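3-hexulose-6-phosphate synthase (Mycobacterium gastri, PDB 3AJX) is a magnesium-binding TIM-barrel enzyme of the orotidine 5'-phosphate decarboxylase / HUMPS family. Local coordinates at residues K2-I7 / V26-L31; G77-T82 / H102-V107; D115-A120 / G154-V159; A128-M133 / P160-G165. The protein carries 1 engineered substitution. All coordinates share one frame; numbering follows the deposited sequence.

Contact 1: K2-I7 / V26-L31; sequences KLQVAI and VDIIEL
Two backbone N-H groups grip Leu3 O, those of Asp27 at 2.9 Å and Ile28 at 3.2 Å, both in the carbonyl plane. This doubly held oxygen opens the parallel pairing of strands 2-7 and 28-31, the first beta-alpha-beta unit of the TIM barrel. Just before it, Asp27 turns its carboxylate back across the start of strand 2-7, and OD2 takes Leu3 N with its anti lone pair at 2.8 Å, the bond nearly straight at 165°. A salt bridge from Arg203 holds that same oxygen, so Asp27 is fixed from two directions. Further along, Val5 N binds Ile28 O and Glu30 N binds Val5 O at 2.8 Å, nearly along the C=O axis. Outside the barrel, Val26 CG1 reaches Leu3 CD2 and Val5 CB, while Ile7 CD1 lies beside Ile29 CG2 at 3.8 Å; Ile29 and Leu31 pack on helix 42-50. Gln4, Ala6, Ile28 and Glu30 point the other way, into the barrel. Glu30, extended with CG anti to the backbone N (chi1 169°), carries its carboxylate to the magnesium ion, a site it shares with Asp59. On the way that carboxylate passes the methyl of Ala6, whose CB lies 3.4 Å from Glu30 OE1.

Contact 2: G77-T82 / H102-V107; sequences GADLVT and HNKGVV
Lys104 NZ is held where this beta-alpha-beta unit of the TIM barrel begins its strand pairing; strands 80-84 and 105-109 run parallel, joined by helix 89-102. Its ammonium gives a 2.9 Å bond to Ala78 O, reaching it from above the carbonyl plane. A water accepts from NZ in turn and donates to Gly77 O and Asp79 OD2, so one water ties Lys104 NZ to two groups of the 77-79 turn. Asp79 OD2 itself stays 4.5 Å from Lys104 NZ, beyond a salt bridge, although the same water bonds to both. The lysine chain makes this reach fully extended, its CD and CE running beside Ala78 O. The carboxylate is positioned from behind: Asp79 OD1 meets Lys48 and the backbone N of Val56. Both segments leave their helices through Schellman motifs, at Gly77 and Asn103. Beyond the turn, Gly105 N binds Asp79 O, Val81 N binds Gly105 O, and Val107 N meets Val81 O at 174°. Leu80 CD2 packs 3.6 Å from Gly105 O, on the side where a side chain at Gly105 would be crowded against it. Farther along, Thr82 lies beside Val107, its OG1 tied to Asp59 of the magnesium site, and the methyl Thr82 CG2 sits 4.1 Å from Val107 CB.

Contact 3: D115-A120 / G154-V159; sequences DKATRA and GEKARV
Neighbouring helices of the outer layer of the TIM barrel meet here, the first turn of helix 116-125 against the last turn of helix 148-157. No hydrogen bond crosses between the segments, and the join is made by small apolar groups. Three alanines allow a very close approach, the CA atoms of Ala117 and Ala157 standing only 4.1 Å apart. Ala117 points its methyl toward the other helix, where CB rests against the backbone of Ala157, 3.8 Å from Ala157 N. Toward the solvent side the same methyl touches the base of Lys156, whose CB is 4.0 Å away; with CG anti to the backbone N (chi1 -174°) and the chain extended, the rest of that lysine continues outward. One helical turn after Ala117, Ala120 CB meets Ala157 CB at 3.8 Å, methyl to methyl. Val159 extends the patch beyond the end of its helix: CG1 is anti to the backbone N, which leaves CG2 to lie 3.8 Å from Ala120 O and near Ala120 CB. The chain reaches that position through Arg158, which leaves helical geometry with a positive phi of 57°. Its guanidinium folds back over the helix end, and NH1 donates to Lys156 O at 2.9 Å with the acceptor in the guanidinium plane. Beneath the pair lies strand 130-134, where Met133 touches Ala120 and Ala157 and Val131 supports Ala120. On the flank facing away from helix 148-157, Arg119 is salt-bridged to Asp89 and bonded to Gly85 O, both earlier in the chain, and salt-bridged to Glu122 of its own helix.

Contact 4: A128-M133 / P160-G165; sequences AKFVEM and PFSVAG
Segments 130-133 and 161-164 run parallel, their axes 22° apart, joined by four backbone bonds that alternate from Val131 N to Pro160 O at 3.0 Å through to Ala164 N to Met133 O, whose donor lies above the carbonyl plane. They belong to the sixth and seventh strands of the TIM barrel. On the inner side stand Glu132 and Ser162. Ser162 OG, in the crowded position between backbone N and carbonyl carbon (chi1 62°), sits 3.3 Å from Glu132 CG, and a water bridges the two polar ends, donating to Glu132 OE1 at 2.7 Å and lying the same distance from Ser162 OG. Glu132 is extended, CG anti to the backbone N, which brings its side chain to about 4 Å from the magnesium ion (nearest atoms); that charge would be expected to favour the ionised acid. OE2 passes the methyl of Ala164. Phe130 turns its ring edge to the serine, with CE2 3.9 Å from Ser162 OG, and the bridging water lies in the ring plane as well. Outside, Val131 CG2 packs obliquely on Phe161 CB, and Met133, bent at chi2, crosses Phe161 at about a right angle, its CG 3.9 Å from Phe161 CD2. On the inner side Phe130 packs on Val107 of strand 105-109. The outer layer is roofed by helices: Val131 and Met133 lie under helix 116-125, Met133 and Val163 under helix 148-157.

Overall arrangement
From the N terminus, contact 1 closes the first loop, strand 2-7 through helix 12-22 to strand 28-31. Contact 2 follows in series, closing strand 80-84 through helix 89-102 to strand 105-109. The chain then enters helix 116-125 and strand 130-134, opening contacts 3 and 4 in turn; helix 148-157 and strand 161-164 close them in the same order, so these two loops cross. Contact 3 joins the helical layer over the strands paired in contact 4, whose Met133 packs on Lys116, Gly154 and Ala157. Contacts 2 and 4 meet between adjacent strands, Val106 O probably bonded to Lys129 N. Contact 1 supplies the metal ligand Glu30, and contact 4 brings Glu132 near the ion, their centres about 13 Å apart.

Contact 1: K2-I7 / V26-L31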
loop_
_atom_site.group_PDB
_atom_site.type_symbol
_atom_site.label_atom_id
_atom_site.label_comp_id
_atom_site.label_asym_id
_atom_site.label_seq_id
_atom_site.Cartn_x
_atom_site.Cartn_y
_atom_site.Cartn_z
ATOM N N LYS A 2 -1.516 -6.605 -24.706
ATOM C CA LYS A 2 -0.227 -7.010 -24.167
ATOM C C LYS A 2 -0.396 -7.991 -23.012
ATOM O O LYS A 2 -1.484 -8.126 -22.449
ATOM C CB LYS A 2 0.539 -5.783 -23.677
ATOM C CG LYS A 2 0.813 -4.757 -24.756
ATOM C CD LYS A 2 1.544 -3.560 -24.183
ATOM C CE LYS A 2 1.828 -2.522 -25.259
ATOM N NZ LYS A 2 2.577 -1.364 -24.702
ATOM N N LEU A 3 0.691 -8.677 -22.670
ATOM C CA LEU A 3 0.675 -9.635 -21.576
ATOM C C LEU A 3 1.606 -9.156 -20.477
ATOM O O LEU A 3 2.759 -8.802 -20.735
ATOM C CB LEU A 3 1.122 -11.019 -22.059
ATOM C CG LEU A 3 1.195 -12.118 -20.992
ATOM C CD1 LEU A 3 -0.191 -12.383 -20.410
ATOM C CD2 LEU A 3 1.756 -13.386 -21.619
ATOM N N GLN A 4 1.097 -9.148 -19.250
ATOM C CA GLN A 4 1.864 -8.713 -18.091
ATOM C C GLN A 4 1.974 -9.823 -17.050
ATOM O O GLN A 4 0.973 -10.449 -16.694
ATOM C CB GLN A 4 1.191 -7.479 -17.465
ATOM C CG GLN A 4 1.671 -7.109 -16.057
ATOM C CD GLN A 4 1.090 -5.790 -15.573
ATOM O OE1 GLN A 4 1.042 -5.521 -14.373
ATOM N NE2 GLN A 4 0.659 -4.954 -16.511
ATOM N N VAL A 5 3.189 -10.076 -16.567
ATOM C CA VAL A 5 3.376 -11.087 -15.532
ATOM C C VAL A 5 3.451 -10.401 -14.169
ATOM O O VAL A 5 4.255 -9.493 -13.960
ATOM C CB VAL A 5 4.664 -11.933 -15.756
ATOM C CG1 VAL A 5 5.891 -11.037 -15.847
ATOM C CG2 VAL A 5 4.825 -12.933 -14.614
ATOM N N ALA A 6 2.582 -10.817 -13.255
ATOM C CA ALA A 6 2.569 -10.246 -11.914
ATOM C C ALA A 6 3.434 -11.115 -11.014
ATOM O O ALA A 6 3.011 -12.194 -10.587
ATOM C CB ALA A 6 1.140 -10.185 -11.380
ATOM N N ILE A 7 4.652 -10.651 -10.742
ATOM C CA ILE A 7 5.565 -11.398 -9.884
ATOM C C ILE A 7 5.260 -11.072 -8.424
ATOM O O ILE A 7 5.870 -10.186 -7.823
ATOM C CB ILE A 7 7.039 -11.056 -10.200
ATOM C CG1 ILE A 7 7.331 -11.342 -11.676
ATOM C CG2 ILE A 7 7.966 -11.892 -9.321
ATOM C CD1 ILE A 7 8.770 -11.095 -12.092
ATOM N N VAL A 26 6.476 -11.979 -22.395
ATOM C CA VAL A 26 5.678 -10.878 -21.858
ATOM C C VAL A 26 6.153 -9.501 -22.293
ATOM O O VAL A 26 7.314 -9.310 -22.661
ATOM C CB VAL A 26 5.660 -10.902 -20.315
ATOM C CG1 VAL A 26 5.159 -12.250 -19.822
ATOM C CG2 VAL A 26 7.050 -10.610 -19.775
ATOM N N ASP A 27 5.236 -8.540 -22.235
ATOM C CA ASP A 27 5.523 -7.159 -22.604
ATOM C C ASP A 27 5.846 -6.347 -21.358
ATOM O O ASP A 27 6.673 -5.434 -21.387
ATOM C CB ASP A 27 4.303 -6.542 -23.286
ATOM C CG ASP A 27 3.859 -7.324 -24.495
ATOM O OD1 ASP A 27 4.553 -7.253 -25.529
ATOM O OD2 ASP A 27 2.824 -8.017 -24.409
ATOM N N ILE A 28 5.191 -6.702 -20.257
ATOM C CA ILE A 28 5.360 -5.995 -18.999
ATOM C C ILE A 28 5.716 -6.945 -17.870
ATOM O O ILE A 28 5.109 -8.006 -17.728
ATOM C CB ILE A 28 4.049 -5.253 -18.629
ATOM C CG1 ILE A 28 3.689 -4.268 -19.743
ATOM C CG2 ILE A 28 4.196 -4.533 -17.289
ATOM C CD1 ILE A 28 2.347 -3.605 -19.553
ATOM N N ILE A 29 6.718 -6.564 -17.083
ATOM C CA ILE A 29 7.135 -7.355 -15.932
ATOM C C ILE A 29 6.751 -6.565 -14.688
ATOM O O ILE A 29 7.283 -5.481 -14.438
ATOM C CB ILE A 29 8.657 -7.584 -15.907
ATOM C CG1 ILE A 29 9.076 -8.397 -17.130
ATOM C CG2 ILE A 29 9.048 -8.328 -14.635
ATOM C CD1 ILE A 29 10.578 -8.500 -17.301
ATOM N N GLU A 30 5.813 -7.110 -13.923
ATOM C CA GLU A 30 5.347 -6.460 -12.705
ATOM C C GLU A 30 6.003 -7.004 -11.446
ATOM O O GLU A 30 6.109 -8.217 -11.268
ATOM C CB GLU A 30 3.832 -6.632 -12.556
ATOM C CG GLU A 30 3.302 -6.218 -11.188
ATOM C CD GLU A 30 1.899 -6.726 -10.921
ATOM O OE1 GLU A 30 1.102 -6.798 -11.877
ATOM O OE2 GLU A 30 1.594 -7.048 -9.749
ATOM N N LEU A 31 6.442 -6.091 -10.585
ATOM C CA LEU A 31 7.022 -6.456 -9.297
ATOM C C LEU A 31 5.850 -6.223 -8.346
ATOM O O LEU A 31 5.426 -5.085 -8.136
ATOM C CB LEU A 31 8.195 -5.539 -8.928
ATOM C CG LEU A 31 9.471 -5.573 -9.782
ATOM C CD1 LEU A 31 9.946 -7.013 -9.930
ATOM C CD2 LEU A 31 9.203 -4.967 -11.141
#

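Contact 2: G77-T82 / H102-V107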
loop_
_atom_site.group_PDB
_atom_site.type_symbol
_atom_site.label_atom_id
_atom_site.label_comp_id
_atom_site.label_asym_id
_atom_site.label_seq_id
_atom_site.Cartn_x
_atom_site.Cartn_y
_atom_site.Cartn_z
ATOM N N GLY A 77 13.954 2.748 -11.430
ATOM C CA GLY A 77 13.898 1.998 -12.674
ATOM C C GLY A 77 12.528 1.609 -13.198
ATOM O O GLY A 77 12.420 1.031 -14.281
ATOM N N ALA A 78 11.478 1.913 -12.448
ATOM C CA ALA A 78 10.137 1.573 -12.898
ATOM C C ALA A 78 9.723 2.448 -14.074
ATOM O O ALA A 78 10.094 3.620 -14.152
ATOM C CB ALA A 78 9.141 1.736 -11.756
ATOM N N ASP A 79 8.958 1.863 -14.991
ATOM C CA ASP A 79 8.449 2.582 -16.151
ATOM C C ASP A 79 7.002 2.953 -15.863
ATOM O O ASP A 79 6.481 3.933 -16.389
ATOM C CB ASP A 79 8.514 1.699 -17.395
ATOM C CG ASP A 79 9.935 1.355 -17.785
ATOM O OD1 ASP A 79 10.286 0.155 -17.752
ATOM O OD2 ASP A 79 10.695 2.293 -18.115
ATOM N N LEU A 80 6.367 2.150 -15.016
ATOM C CA LEU A 80 4.980 2.362 -14.622
ATOM C C LEU A 80 4.853 2.101 -13.127
ATOM O O LEU A 80 5.524 1.223 -12.586
ATOM C CB LEU A 80 4.055 1.396 -15.373
ATOM C CG LEU A 80 3.960 1.521 -16.898
ATOM C CD1 LEU A 80 3.204 0.318 -17.459
ATOM C CD2 LEU A 80 3.269 2.822 -17.266
ATOM N N VAL A 81 3.991 2.866 -12.464
ATOM C CA VAL A 81 3.764 2.702 -11.035
ATOM C C VAL A 81 2.267 2.748 -10.775
ATOM O O VAL A 81 1.533 3.432 -11.487
ATOM C CB VAL A 81 4.436 3.827 -10.216
ATOM C CG1 VAL A 81 5.935 3.829 -10.465
ATOM C CG2 VAL A 81 3.828 5.168 -10.577
ATOM N N THR A 82 1.817 2.009 -9.767
ATOM C CA THR A 82 0.400 2.004 -9.433
ATOM C C THR A 82 0.084 2.869 -8.233
ATOM O O THR A 82 0.867 2.961 -7.285
ATOM C CB THR A 82 -0.144 0.587 -9.121
ATOM O OG1 THR A 82 0.599 -0.005 -8.049
ATOM C CG2 THR A 82 -0.067 -0.288 -10.341
ATOM N N HIS A 102 9.182 12.440 -15.660
ATOM C CA HIS A 102 10.096 11.389 -16.100
ATOM C C HIS A 102 9.695 10.749 -17.423
ATOM O O HIS A 102 10.330 9.792 -17.862
ATOM C CB HIS A 102 10.180 10.288 -15.041
ATOM C CG HIS A 102 10.769 10.740 -13.744
ATOM N ND1 HIS A 102 12.097 11.082 -13.610
ATOM C CD2 HIS A 102 10.209 10.930 -12.525
ATOM C CE1 HIS A 102 12.330 11.465 -12.368
ATOM N NE2 HIS A 102 11.199 11.382 -11.687
ATOM N N ASN A 103 8.656 11.281 -18.056
ATOM C CA ASN A 103 8.158 10.725 -19.311
ATOM C C ASN A 103 7.804 9.257 -19.095
ATOM O O ASN A 103 8.122 8.395 -19.916
ATOM C CB ASN A 103 9.207 10.851 -20.419
ATOM C CG ASN A 103 9.513 12.292 -20.762
ATOM O OD1 ASN A 103 8.619 13.061 -21.118
ATOM N ND2 ASN A 103 10.782 12.670 -20.654
ATOM N N LYS A 104 7.156 8.983 -17.968
ATOM C CA LYS A 104 6.740 7.629 -17.636
ATOM C C LYS A 104 5.246 7.644 -17.344
ATOM O O LYS A 104 4.559 8.594 -17.720
ATOM C CB LYS A 104 7.559 7.105 -16.452
ATOM C CG LYS A 104 9.000 6.771 -16.864
ATOM C CD LYS A 104 9.867 6.292 -15.711
ATOM C CE LYS A 104 11.231 5.827 -16.225
ATOM N NZ LYS A 104 12.146 5.377 -15.135
ATOM N N GLY A 105 4.721 6.615 -16.690
ATOM C CA GLY A 105 3.291 6.623 -16.463
ATOM C C GLY A 105 2.728 6.027 -15.195
ATOM O O GLY A 105 3.349 5.197 -14.535
ATOM N N VAL A 106 1.520 6.468 -14.871
ATOM C CA VAL A 106 0.814 5.997 -13.699
ATOM C C VAL A 106 -0.353 5.114 -14.095
ATOM O O VAL A 106 -1.096 5.419 -15.033
ATOM C CB VAL A 106 0.250 7.172 -12.866
ATOM C CG1 VAL A 106 -0.688 6.642 -11.790
ATOM C CG2 VAL A 106 1.382 7.952 -12.231
ATOM N N VAL A 107 -0.498 4.009 -13.377
ATOM C CA VAL A 107 -1.598 3.091 -13.591
ATOM C C VAL A 107 -2.399 3.152 -12.304
ATOM O O VAL A 107 -1.851 2.978 -11.219
ATOM C CB VAL A 107 -1.099 1.651 -13.810
ATOM C CG1 VAL A 107 -2.289 0.677 -13.839
ATOM C CG2 VAL A 107 -0.316 1.579 -15.109
HETATM O O HOH W 1 12.939 2.752 -16.467
#

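Contact 3: D115-A120 / G154-V159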
loop_
_atom_site.group_PDB
_atom_site.type_symbol
_atom_site.label_atom_id
_atom_site.label_comp_id
_atom_site.label_asym_id
_atom_site.label_seq_id
_atom_site.Cartn_x
_atom_site.Cartn_y
_atom_site.Cartn_z
ATOM N N ASP A 115 -17.425 1.194 -7.566
ATOM C CA ASP A 115 -17.815 1.827 -8.825
ATOM C C ASP A 115 -16.599 1.990 -9.740
ATOM O O ASP A 115 -16.169 3.106 -10.022
ATOM C CB ASP A 115 -18.451 3.202 -8.566
ATOM C CG ASP A 115 -17.513 4.171 -7.850
ATOM O OD1 ASP A 115 -17.697 5.395 -8.011
ATOM O OD2 ASP A 115 -16.608 3.722 -7.116
ATOM N N LYS A 116 -16.067 0.867 -10.214
ATOM C CA LYS A 116 -14.883 0.877 -11.070
ATOM C C LYS A 116 -14.960 1.714 -12.349
ATOM O O LYS A 116 -14.038 2.474 -12.644
ATOM C CB LYS A 116 -14.474 -0.561 -11.412
ATOM C CG LYS A 116 -13.989 -1.357 -10.195
ATOM C CD LYS A 116 -13.395 -2.703 -10.596
ATOM C CE LYS A 116 -12.780 -3.420 -9.401
ATOM N NZ LYS A 116 -13.779 -3.703 -8.329
ATOM N N ALA A 117 -16.040 1.586 -13.113
ATOM C CA ALA A 117 -16.157 2.356 -14.348
ATOM C C ALA A 117 -16.196 3.856 -14.068
ATOM O O ALA A 117 -15.536 4.637 -14.751
ATOM C CB ALA A 117 -17.403 1.929 -15.127
ATOM N N THR A 118 -16.971 4.260 -13.065
ATOM C CA THR A 118 -17.063 5.671 -12.715
ATOM C C THR A 118 -15.722 6.211 -12.237
ATOM O O THR A 118 -15.259 7.249 -12.708
ATOM C CB THR A 118 -18.126 5.900 -11.618
ATOM O OG1 THR A 118 -19.425 5.714 -12.190
ATOM C CG2 THR A 118 -18.034 7.315 -11.042
ATOM N N ARG A 119 -15.086 5.502 -11.312
ATOM C CA ARG A 119 -13.808 5.963 -10.797
ATOM C C ARG A 119 -12.768 5.999 -11.908
ATOM O O ARG A 119 -11.924 6.887 -11.933
ATOM C CB ARG A 119 -13.340 5.071 -9.644
ATOM C CG ARG A 119 -12.094 5.584 -8.935
ATOM C CD ARG A 119 -12.234 7.051 -8.529
ATOM N NE ARG A 119 -11.105 7.494 -7.712
ATOM C CZ ARG A 119 -10.767 8.767 -7.522
ATOM N NH1 ARG A 119 -11.464 9.741 -8.091
ATOM N NH2 ARG A 119 -9.726 9.068 -6.756
ATOM N N ALA A 120 -12.848 5.050 -12.838
ATOM C CA ALA A 120 -11.905 5.002 -13.955
ATOM C C ALA A 120 -11.925 6.312 -14.739
ATOM O O ALA A 120 -10.874 6.873 -15.062
ATOM C CB ALA A 120 -12.247 3.837 -14.883
ATOM N N GLY A 154 -14.673 -2.698 -17.313
ATOM C CA GLY A 154 -13.707 -2.188 -18.271
ATOM C C GLY A 154 -14.383 -1.657 -19.522
ATOM O O GLY A 154 -14.040 -0.584 -20.024
ATOM N N GLU A 155 -15.356 -2.407 -20.030
ATOM C CA GLU A 155 -16.080 -2.001 -21.228
ATOM C C GLU A 155 -16.851 -0.698 -21.005
ATOM O O GLU A 155 -16.844 0.193 -21.854
ATOM C CB GLU A 155 -17.046 -3.112 -21.647
ATOM C CG GLU A 155 -16.352 -4.415 -22.010
ATOM C CD GLU A 155 -17.306 -5.592 -22.082
ATOM O OE1 GLU A 155 -16.850 -6.706 -22.414
ATOM O OE2 GLU A 155 -18.509 -5.405 -21.802
ATOM N N LYS A 156 -17.512 -0.589 -19.858
ATOM C CA LYS A 156 -18.292 0.604 -19.553
ATOM C C LYS A 156 -17.418 1.819 -19.257
ATOM O O LYS A 156 -17.804 2.955 -19.540
ATOM C CB LYS A 156 -19.214 0.330 -18.363
ATOM C CG LYS A 156 -20.178 1.464 -18.048
ATOM C CD LYS A 156 -21.178 1.055 -16.974
ATOM C CE LYS A 156 -22.261 2.109 -16.796
ATOM N NZ LYS A 156 -23.266 1.712 -15.769
ATOM N N ALA A 157 -16.237 1.574 -18.699
ATOM C CA ALA A 157 -15.313 2.641 -18.333
ATOM C C ALA A 157 -14.872 3.526 -19.492
ATOM O O ALA A 157 -14.743 4.739 -19.335
ATOM C CB ALA A 157 -14.085 2.047 -17.651
ATOM N N ARG A 158 -14.637 2.921 -20.651
ATOM C CA ARG A 158 -14.183 3.672 -21.814
ATOM C C ARG A 158 -12.886 4.414 -21.469
ATOM O O ARG A 158 -12.705 5.599 -21.770
ATOM C CB ARG A 158 -15.282 4.633 -22.282
ATOM C CG ARG A 158 -16.498 3.907 -22.846
ATOM C CD ARG A 158 -17.624 4.867 -23.187
ATOM N NE ARG A 158 -18.746 4.205 -23.851
ATOM C CZ ARG A 158 -19.568 3.337 -23.271
ATOM N NH1 ARG A 158 -19.408 3.007 -21.998
ATOM N NH2 ARG A 158 -20.563 2.804 -23.965
ATOM N N VAL A 159 -11.992 3.677 -20.813
ATOM C CA VAL A 159 -10.674 4.157 -20.401
ATOM C C VAL A 159 -9.714 2.997 -20.664
ATOM O O VAL A 159 -10.060 1.846 -20.396
ATOM C CB VAL A 159 -10.639 4.475 -18.886
ATOM C CG1 VAL A 159 -9.238 4.865 -18.467
ATOM C CG2 VAL A 159 -11.626 5.591 -18.559
#

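Contact 4: A128-M133 / P160-G165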
loop_
_atom_site.group_PDB
_atom_site.type_symbol
_atom_site.label_atom_id
_atom_site.label_comp_id
_atom_site.label_asym_id
_atom_site.label_seq_id
_atom_site.Cartn_x
_atom_site.Cartn_y
_atom_site.Cartn_z
ATOM N N ALA A 128 -4.077 9.413 -15.498
ATOM C CA ALA A 128 -3.639 8.021 -15.489
ATOM C C ALA A 128 -3.487 7.510 -16.926
ATOM O O ALA A 128 -4.280 7.863 -17.796
ATOM C CB ALA A 128 -4.649 7.162 -14.732
ATOM N N LYS A 129 -2.460 6.698 -17.180
ATOM C CA LYS A 129 -2.249 6.139 -18.516
ATOM C C LYS A 129 -3.372 5.141 -18.771
ATOM O O LYS A 129 -4.040 5.170 -19.811
ATOM C CB LYS A 129 -0.885 5.448 -18.597
ATOM C CG LYS A 129 0.291 6.395 -18.416
ATOM C CD LYS A 129 0.279 7.493 -19.474
ATOM C CE LYS A 129 1.428 8.471 -19.283
ATOM N NZ LYS A 129 1.363 9.582 -20.273
ATOM N N PHE A 130 -3.562 4.239 -17.818
ATOM C CA PHE A 130 -4.644 3.280 -17.889
ATOM C C PHE A 130 -5.015 2.881 -16.478
ATOM O O PHE A 130 -4.344 3.263 -15.520
ATOM C CB PHE A 130 -4.301 2.046 -18.756
ATOM C CG PHE A 130 -3.060 1.294 -18.345
ATOM C CD1 PHE A 130 -1.805 1.689 -18.800
ATOM C CD2 PHE A 130 -3.159 0.123 -17.591
ATOM C CE1 PHE A 130 -0.666 0.928 -18.524
ATOM C CE2 PHE A 130 -2.025 -0.649 -17.306
ATOM C CZ PHE A 130 -0.777 -0.246 -17.776
ATOM N N VAL A 131 -6.113 2.151 -16.345
ATOM C CA VAL A 131 -6.558 1.716 -15.036
ATOM C C VAL A 131 -6.543 0.204 -15.018
ATOM O O VAL A 131 -6.636 -0.436 -16.065
ATOM C CB VAL A 131 -7.991 2.218 -14.728
ATOM C CG1 VAL A 131 -8.012 3.741 -14.696
ATOM C CG2 VAL A 131 -8.963 1.698 -15.771
ATOM N N GLU A 132 -6.405 -0.366 -13.831
ATOM C CA GLU A 132 -6.389 -1.810 -13.707
ATOM C C GLU A 132 -7.683 -2.285 -13.073
ATOM O O GLU A 132 -7.992 -1.935 -11.932
ATOM C CB GLU A 132 -5.187 -2.263 -12.870
ATOM C CG GLU A 132 -5.033 -3.779 -12.790
ATOM C CD GLU A 132 -3.751 -4.217 -12.101
ATOM O OE1 GLU A 132 -2.657 -3.978 -12.657
ATOM O OE2 GLU A 132 -3.839 -4.798 -10.999
ATOM N N MET A 133 -8.465 -3.038 -13.845
ATOM C CA MET A 133 -9.714 -3.607 -13.350
ATOM C C MET A 133 -9.171 -4.826 -12.633
ATOM O O MET A 133 -8.959 -5.888 -13.221
ATOM C CB MET A 133 -10.626 -3.987 -14.508
ATOM C CG MET A 133 -11.191 -2.770 -15.239
ATOM S SD MET A 133 -12.040 -1.665 -14.089
ATOM C CE MET A 133 -12.488 -0.288 -15.167
ATOM N N PRO A 160 -8.511 3.271 -21.205
ATOM C CA PRO A 160 -7.595 2.150 -21.447
ATOM C C PRO A 160 -7.464 1.345 -20.159
ATOM O O PRO A 160 -7.252 1.922 -19.090
ATOM C CB PRO A 160 -6.295 2.845 -21.833
ATOM C CG PRO A 160 -6.781 4.086 -22.538
ATOM C CD PRO A 160 -7.911 4.549 -21.632
ATOM N N PHE A 161 -7.586 0.023 -20.247
ATOM C CA PHE A 161 -7.513 -0.784 -19.033
ATOM C C PHE A 161 -6.828 -2.130 -19.157
ATOM O O PHE A 161 -6.672 -2.679 -20.250
ATOM C CB PHE A 161 -8.922 -1.016 -18.465
ATOM C CG PHE A 161 -9.778 -1.950 -19.294
ATOM C CD1 PHE A 161 -10.393 -1.508 -20.464
ATOM C CD2 PHE A 161 -9.967 -3.272 -18.898
ATOM C CE1 PHE A 161 -11.186 -2.372 -21.226
ATOM C CE2 PHE A 161 -10.755 -4.145 -19.652
ATOM C CZ PHE A 161 -11.368 -3.693 -20.819
ATOM N N SER A 162 -6.420 -2.648 -18.007
ATOM C CA SER A 162 -5.795 -3.956 -17.918
ATOM C C SER A 162 -6.716 -4.762 -17.010
ATOM O O SER A 162 -7.529 -4.192 -16.279
ATOM C CB SER A 162 -4.398 -3.853 -17.299
ATOM O OG SER A 162 -4.452 -3.351 -15.976
ATOM N N VAL A 163 -6.606 -6.084 -17.070
ATOM C CA VAL A 163 -7.431 -6.950 -16.244
ATOM C C VAL A 163 -6.552 -7.878 -15.419
ATOM O O VAL A 163 -5.671 -8.550 -15.952
ATOM C CB VAL A 163 -8.390 -7.806 -17.109
ATOM C CG1 VAL A 163 -9.210 -8.735 -16.223
ATOM C CG2 VAL A 163 -9.314 -6.894 -17.913
ATOM N N ALA A 164 -6.787 -7.885 -14.111
ATOM C CA ALA A 164 -6.052 -8.739 -13.186
ATOM C C ALA A 164 -7.082 -9.381 -12.263
ATOM O O ALA A 164 -7.787 -8.691 -11.520
ATOM C CB ALA A 164 -5.044 -7.914 -12.376
ATOM N N GLY A 165 -7.181 -10.704 -12.328
ATOM C CA GLY A 165 -8.137 -11.410 -11.493
ATOM C C GLY A 165 -8.152 -12.901 -11.767
ATOM O O GLY A 165 -9.191 -13.472 -12.099
HETATM O O HOH W 2 -1.853 -3.537 -15.208
#